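PDB 7JKA: m3DLH protein from Halieaceae bacterium, which probably hydrolyses lactone or related ester bonds, and perhaps phosphotriesters, as a dienelactone hydrolase of the alpha/beta-hydrolase clan. Local coordinates for residues K15-R20 / A117-D122. Residues are numbered along the deposited sequence; the frame is centred on the assembly and turned at random. Where two conformers were deposited one is given.
Sequences KHREIR and AQPEVD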
# COMPACT_ATOMS: atom_id res chain seq x y z
N LYS A 15 0.04 18.37 9.07
CA LYS A 15 0.16 19.18 7.88
C LYS A 15 0.19 18.28 6.66
O LYS A 15 0.45 17.08 6.77
CB LYS A 15 1.44 20.03 7.93
CG LYS A 15 1.34 21.12 8.95
CD LYS A 15 2.50 22.11 8.92
CE LYS A 15 2.60 22.84 7.56
NZ LYS A 15 1.49 23.79 7.32
N HIS A 16 -0.10 18.86 5.51
CA HIS A 16 0.09 18.14 4.26
C HIS A 16 0.61 19.10 3.21
O HIS A 16 0.38 20.32 3.27
CB HIS A 16 -1.20 17.46 3.77
CG HIS A 16 -2.34 18.40 3.56
ND1 HIS A 16 -2.84 18.68 2.30
CD2 HIS A 16 -3.07 19.14 4.43
CE1 HIS A 16 -3.84 19.54 2.41
NE2 HIS A 16 -3.99 19.84 3.69
N ARG A 17 1.30 18.53 2.22
CA ARG A 17 1.76 19.32 1.09
C ARG A 17 1.75 18.44 -0.15
O ARG A 17 1.98 17.23 -0.09
CB ARG A 17 3.16 19.92 1.33
CG ARG A 17 4.33 18.96 1.32
CD ARG A 17 5.62 19.73 1.63
NE ARG A 17 6.82 18.89 1.66
CZ ARG A 17 7.40 18.47 2.78
NH1 ARG A 17 6.90 18.82 3.97
NH2 ARG A 17 8.50 17.73 2.72
N GLU A 18 1.43 19.07 -1.27
CA GLU A 18 1.51 18.40 -2.56
C GLU A 18 2.96 18.10 -2.90
O GLU A 18 3.84 18.93 -2.65
CB GLU A 18 0.87 19.28 -3.63
CG GLU A 18 0.71 18.65 -4.97
CD GLU A 18 -0.17 19.48 -5.87
OE1 GLU A 18 0.37 20.32 -6.62
OE2 GLU A 18 -1.41 19.30 -5.81
N ILE A 19 3.21 16.92 -3.45
CA ILE A 19 4.54 16.51 -3.88
C ILE A 19 4.44 16.11 -5.35
O ILE A 19 3.70 15.18 -5.68
CB ILE A 19 5.10 15.34 -3.07
CG1 ILE A 19 4.95 15.57 -1.56
CG2 ILE A 19 6.54 15.13 -3.43
CD1 ILE A 19 6.13 16.26 -0.96
N ARG A 20 5.22 16.75 -6.21
CA ARG A 20 5.27 16.38 -7.62
C ARG A 20 6.53 15.56 -7.86
O ARG A 20 7.61 15.92 -7.39
CB ARG A 20 5.23 17.63 -8.50
CG ARG A 20 3.93 18.36 -8.27
CD ARG A 20 3.63 19.45 -9.27
NE ARG A 20 2.27 19.91 -9.05
CZ ARG A 20 1.23 19.61 -9.83
NH1 ARG A 20 1.37 18.89 -10.93
NH2 ARG A 20 0.02 20.08 -9.49
N ALA A 117 13.27 11.39 -0.23
CA ALA A 117 13.87 12.68 -0.51
C ALA A 117 13.34 13.79 0.38
O ALA A 117 13.92 14.88 0.37
CB ALA A 117 13.61 13.04 -1.98
N GLN A 118 12.30 13.53 1.19
CA GLN A 118 11.74 14.59 2.02
C GLN A 118 12.57 14.75 3.31
O GLN A 118 13.01 13.76 3.89
CB GLN A 118 10.28 14.30 2.38
CG GLN A 118 9.39 14.10 1.12
CD GLN A 118 9.59 15.21 0.11
OE1 GLN A 118 9.54 16.39 0.43
NE2 GLN A 118 9.86 14.83 -1.15
N PRO A 119 12.77 16.00 3.76
CA PRO A 119 13.63 16.22 4.94
C PRO A 119 13.08 15.62 6.22
O PRO A 119 13.87 15.36 7.15
CB PRO A 119 13.73 17.75 5.03
CG PRO A 119 12.60 18.29 4.20
CD PRO A 119 12.36 17.26 3.12
N GLU A 120 11.78 15.36 6.30
CA GLU A 120 11.17 14.76 7.48
C GLU A 120 11.55 13.29 7.68
O GLU A 120 11.36 12.76 8.78
CB GLU A 120 9.65 14.86 7.36
CG GLU A 120 9.09 16.27 7.45
CD GLU A 120 9.14 17.04 6.14
OE1 GLU A 120 9.59 16.49 5.12
OE2 GLU A 120 8.75 18.24 6.16
N VAL A 121 12.04 12.61 6.64
CA VAL A 121 11.98 11.15 6.62
C VAL A 121 13.32 10.53 6.97
O VAL A 121 14.37 10.90 6.42
CB VAL A 121 11.51 10.67 5.24
CG1 VAL A 121 11.69 9.16 5.11
CG2 VAL A 121 10.07 11.05 5.00
N ASP A 122 13.28 9.52 7.84
CA ASP A 122 14.42 8.68 8.18
C ASP A 122 14.52 7.55 7.16
O ASP A 122 13.68 6.65 7.14
CB ASP A 122 14.22 8.15 9.60
CG ASP A 122 15.35 7.27 10.09
OD1 ASP A 122 16.27 6.94 9.32
OD2 ASP A 122 15.33 6.93 11.30
O HOH W 1 8.20 19.17 -0.88
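Arg-17 crosses to Gln-118 and Glu-120 on a side chain that leaves the backbone with CG between N and the carbonyl carbon (chi1 71°) and then runs extended from CG to NE, while the Glu-120 chain bends at chi2 (82°), and the two charged groups meet tip to tip. The result is a worked example of an end-on arginine–carboxylate salt bridge. NH1 of Arg-17 donates to Glu-120 OE2 at 2.9 Å, from above the carboxylate plane, and NH2 of Arg-17 reaches Glu-120 OE1, also at 2.9 Å, on its syn side, though tilted somewhat out of that plane. NH2 of Arg-17 has a second acceptor, Gln-118 OE1 at 2.8 Å, met in the carbonyl plane on a lone pair. All three acceptors lie near the guanidinium plane, and a water accepting from Arg-17 NE extends this pattern of bonds, which fixes the group's rotation. An alanine in place of Arg-17 would probably leave Glu-120 without its ion-pair mate here and Gln-118 OE1 without the guanidinium N-H that meets its lone pair. Ile-19 reaches toward Gln-118 tip to tip, its CD1 3.7 Å from Gln-118 OE1, while Gln-118 NE2 bonds to Thr-114 O of helix 101-116. The contact thus ties strand 14-22, paired antiparallel with strand 27-35, whose Trp-34 makes a cation-pi contact with Arg-17, to the type I turn linking helix 101-116 to strand 121-122, beside strand 42-48.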